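Local coordinates for protein nicotinate phosphoribosyltransferase (Saccharomyces cerevisiae, PDB 1VLP) that catalyses the ATP-dependent formation of nicotinate mononucleotide from nicotinic acid and phosphoribosyl pyrophosphate, the first step of NAD biosynthesis from nicotinic acid, at residues A[279-291]-A[397-409]. Numbering follows the deposited sequence.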
# COMPACT_ATOMS: atom_id res chain seq x y z
N LEU A 279 -4.43 1.96 -12.79
CA LEU A 279 -3.86 3.27 -12.67
C LEU A 279 -2.34 3.23 -12.69
O LEU A 279 -1.70 2.41 -12.01
CB LEU A 279 -4.34 3.95 -11.39
CG LEU A 279 -5.83 4.11 -11.22
CD1 LEU A 279 -6.08 4.37 -9.76
CD2 LEU A 279 -6.37 5.23 -12.08
N ALA A 280 -1.74 4.15 -13.43
CA ALA A 280 -0.30 4.20 -13.52
C ALA A 280 0.28 5.00 -12.34
O ALA A 280 -0.19 6.05 -12.01
CB ALA A 280 0.14 4.81 -14.84
N LEU A 281 1.32 4.47 -11.72
CA LEU A 281 2.10 5.17 -10.71
C LEU A 281 3.31 5.87 -11.35
O LEU A 281 4.27 5.23 -11.77
CB LEU A 281 2.55 4.14 -9.67
CG LEU A 281 3.05 4.62 -8.33
CD1 LEU A 281 2.07 5.62 -7.64
CD2 LEU A 281 3.30 3.41 -7.45
N THR A 282 3.26 7.19 -11.43
CA THR A 282 4.16 7.95 -12.30
C THR A 282 5.43 8.50 -11.66
O THR A 282 6.34 8.92 -12.38
CB THR A 282 3.40 9.13 -12.96
OG1 THR A 282 3.09 10.10 -11.97
CG2 THR A 282 2.06 8.68 -13.57
N ASP A 283 5.46 8.58 -10.31
CA ASP A 283 6.47 9.38 -9.60
C ASP A 283 7.73 8.63 -9.13
O ASP A 283 8.67 9.25 -8.63
CB ASP A 283 5.86 10.07 -8.39
CG ASP A 283 5.39 9.09 -7.30
OD1 ASP A 283 4.64 8.15 -7.65
OD2 ASP A 283 5.72 9.28 -6.11
N THR A 284 7.77 7.33 -9.38
CA THR A 284 8.86 6.49 -8.81
C THR A 284 10.25 7.05 -9.16
O THR A 284 11.14 7.16 -8.27
CB THR A 284 8.72 5.06 -9.28
OG1 THR A 284 7.37 4.63 -9.06
CG2 THR A 284 9.73 4.13 -8.51
N PHE A 285 10.46 7.35 -10.43
CA PHE A 285 11.69 7.99 -10.93
C PHE A 285 11.39 9.40 -11.45
O PHE A 285 12.06 9.87 -12.34
CB PHE A 285 12.37 7.14 -12.00
CG PHE A 285 12.75 5.79 -11.51
CD1 PHE A 285 13.32 5.65 -10.23
CD2 PHE A 285 12.48 4.66 -12.25
CE1 PHE A 285 13.60 4.39 -9.71
CE2 PHE A 285 12.78 3.40 -11.75
CZ PHE A 285 13.33 3.28 -10.47
N GLY A 286 10.36 9.99 -10.88
CA GLY A 286 9.89 11.33 -11.21
C GLY A 286 8.88 11.27 -12.34
O GLY A 286 9.04 10.53 -13.29
N THR A 287 7.80 12.00 -12.18
CA THR A 287 6.74 11.99 -13.19
C THR A 287 7.17 12.40 -14.62
O THR A 287 6.70 11.81 -15.60
CB THR A 287 5.54 12.77 -12.66
OG1 THR A 287 5.00 12.07 -11.53
CG2 THR A 287 4.48 12.91 -13.73
N ASP A 288 8.10 13.33 -14.75
CA ASP A 288 8.65 13.69 -16.07
C ASP A 288 9.24 12.51 -16.89
O ASP A 288 9.01 12.41 -18.12
CB ASP A 288 9.71 14.77 -15.88
CG ASP A 288 9.13 16.11 -15.45
OD1 ASP A 288 7.91 16.31 -15.57
OD2 ASP A 288 9.91 16.97 -14.98
N ASP A 289 10.00 11.64 -16.23
CA ASP A 289 10.57 10.49 -16.92
C ASP A 289 9.45 9.57 -17.40
O ASP A 289 9.48 9.07 -18.55
CB ASP A 289 11.51 9.69 -16.02
CG ASP A 289 12.10 8.53 -16.75
OD1 ASP A 289 12.94 8.83 -17.61
OD2 ASP A 289 11.69 7.37 -16.52
N PHE A 290 8.49 9.34 -16.50
CA PHE A 290 7.32 8.51 -16.79
C PHE A 290 6.57 9.03 -18.02
O PHE A 290 6.25 8.26 -18.94
CB PHE A 290 6.35 8.41 -15.62
CG PHE A 290 5.22 7.49 -15.89
CD1 PHE A 290 5.33 6.13 -15.69
CD2 PHE A 290 4.04 7.98 -16.42
CE1 PHE A 290 4.30 5.30 -15.99
CE2 PHE A 290 3.01 7.11 -16.73
CZ PHE A 290 3.14 5.81 -16.51
N LEU A 291 6.32 10.32 -18.04
CA LEU A 291 5.57 10.95 -19.15
C LEU A 291 6.22 10.81 -20.55
O LEU A 291 5.51 10.72 -21.57
CB LEU A 291 5.26 12.39 -18.79
CG LEU A 291 4.20 12.55 -17.68
CD1 LEU A 291 3.92 14.02 -17.47
CD2 LEU A 291 2.87 11.76 -17.89
N GLY A 397 21.32 -8.08 -5.59
CA GLY A 397 22.50 -7.41 -5.07
C GLY A 397 22.63 -5.94 -5.41
O GLY A 397 23.51 -5.26 -4.85
N ASN A 398 21.75 -5.43 -6.26
CA ASN A 398 21.79 -4.04 -6.71
C ASN A 398 20.90 -3.20 -5.83
O ASN A 398 19.88 -3.67 -5.34
CB ASN A 398 21.29 -3.91 -8.14
CG ASN A 398 22.14 -4.64 -9.13
OD1 ASN A 398 23.37 -4.62 -9.04
ND2 ASN A 398 21.53 -5.26 -10.11
N HIS A 399 21.26 -1.95 -5.63
CA HIS A 399 20.46 -1.04 -4.81
C HIS A 399 19.10 -0.74 -5.47
O HIS A 399 19.05 -0.49 -6.68
CB HIS A 399 21.18 0.29 -4.65
CG HIS A 399 22.45 0.21 -3.88
ND1 HIS A 399 22.47 -0.12 -2.54
CD2 HIS A 399 23.74 0.40 -4.25
CE1 HIS A 399 23.73 -0.12 -2.12
NE2 HIS A 399 24.51 0.18 -3.14
N ALA A 400 18.03 -0.72 -4.68
CA ALA A 400 16.70 -0.32 -5.13
C ALA A 400 16.48 1.10 -4.62
O ALA A 400 16.77 1.39 -3.46
CB ALA A 400 15.64 -1.24 -4.59
N ILE A 401 15.98 1.99 -5.48
CA ILE A 401 15.81 3.42 -5.10
C ILE A 401 14.51 3.99 -5.61
O ILE A 401 13.91 3.45 -6.53
CB ILE A 401 16.95 4.32 -5.64
CG1 ILE A 401 16.98 4.33 -7.20
CG2 ILE A 401 18.28 3.87 -5.08
CD1 ILE A 401 17.48 5.56 -7.81
N LYS A 402 14.11 5.11 -4.99
CA LYS A 402 12.95 5.86 -5.39
C LYS A 402 13.31 7.34 -5.39
O LYS A 402 13.91 7.86 -4.41
CB LYS A 402 11.78 5.62 -4.45
CG LYS A 402 10.56 6.39 -4.89
CD LYS A 402 9.30 5.89 -4.24
CE LYS A 402 9.31 6.14 -2.80
NZ LYS A 402 7.89 6.23 -2.34
N ILE A 403 12.93 8.03 -6.45
CA ILE A 403 13.23 9.45 -6.57
C ILE A 403 12.05 10.23 -6.00
O ILE A 403 12.24 11.11 -5.16
CB ILE A 403 13.57 9.86 -8.02
CG1 ILE A 403 14.92 9.26 -8.43
CG2 ILE A 403 13.61 11.39 -8.15
CD1 ILE A 403 15.19 9.31 -9.86
N SER A 404 10.83 9.86 -6.42
CA SER A 404 9.57 10.55 -6.07
C SER A 404 9.51 11.90 -6.77
O SER A 404 10.42 12.27 -7.48
CB SER A 404 9.35 10.74 -4.56
OG SER A 404 9.85 11.98 -4.11
N ASP A 405 8.39 12.60 -6.60
CA ASP A 405 8.18 13.95 -7.15
C ASP A 405 8.54 15.05 -6.12
O ASP A 405 8.55 16.23 -6.46
CB ASP A 405 6.72 14.11 -7.61
CG ASP A 405 6.48 13.58 -9.04
OD1 ASP A 405 7.44 13.35 -9.77
OD2 ASP A 405 5.29 13.46 -9.41
N ASN A 406 8.85 14.66 -4.89
CA ASN A 406 9.42 15.57 -3.88
C ASN A 406 10.92 15.41 -4.09
O ASN A 406 11.54 14.55 -3.48
CB ASN A 406 8.96 15.11 -2.49
CG ASN A 406 9.11 16.19 -1.42
OD1 ASN A 406 10.03 17.00 -1.44
ND2 ASN A 406 8.18 16.18 -0.47
N LEU A 407 11.45 16.19 -5.03
CA LEU A 407 12.72 15.90 -5.75
C LEU A 407 14.02 15.70 -4.95
O LEU A 407 14.91 14.93 -5.38
N GLY A 408 14.14 16.43 -3.83
CA GLY A 408 15.24 16.24 -2.88
C GLY A 408 14.86 15.39 -1.68
O GLY A 408 15.57 15.38 -0.66
N LYS A 409 13.73 14.70 -1.77
CA LYS A 409 13.31 13.72 -0.77
C LYS A 409 13.20 12.33 -1.44
O LYS A 409 12.12 11.90 -1.87
CB LYS A 409 12.00 14.16 -0.14
CG LYS A 409 11.47 13.21 0.93
O HOH W 1 6.11 8.43 -3.67
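The carboxylate of D405 reaches the start of helix 287-291 and binds T287 through both oxygens. D405 OD1 takes the backbone N of T287 on its syn lone pair, 2.8 Å away in a nearly straight bond (172°), while D405 OD2 receives T287 OG1 at 2.6 Å, also on the syn side. With D405 CG beside its own backbone N (chi1 -84°), OD2 also lies against D283 CB. Without the carboxylate, as with an alanine at D405, T287 N and OG1 would probably lose these acceptors, weakening the tie between 397-409 and the start of helix 287-291.

The tight part of the contact is the type I turn D283-G286, where T284 O accepts two backbone donors: I403 N at 2.7 Å, almost in line with the carbonyl, and S404 N in a longer bond from above its plane. Next to it, I403 CD1 meets F285 CD1 obliquely at 4.1 Å, and the ring edge brings F285 CE1 to 3.3 Å from I401 O; I401 and I403 continue onto V420 of helix 414-423.

K402, partly exposed, is looser: its NZ reaches D283 OD2 through a water, and that oxygen also bonds S309. T284 OG1 hydrogen-bonds H244 ND1, a probable phosphohistidine, unmodified here. Thus polar bonds, mostly to backbone atoms, fasten the loop after barrel strand 279-281 to the later loop, close to the probable nicotinate site.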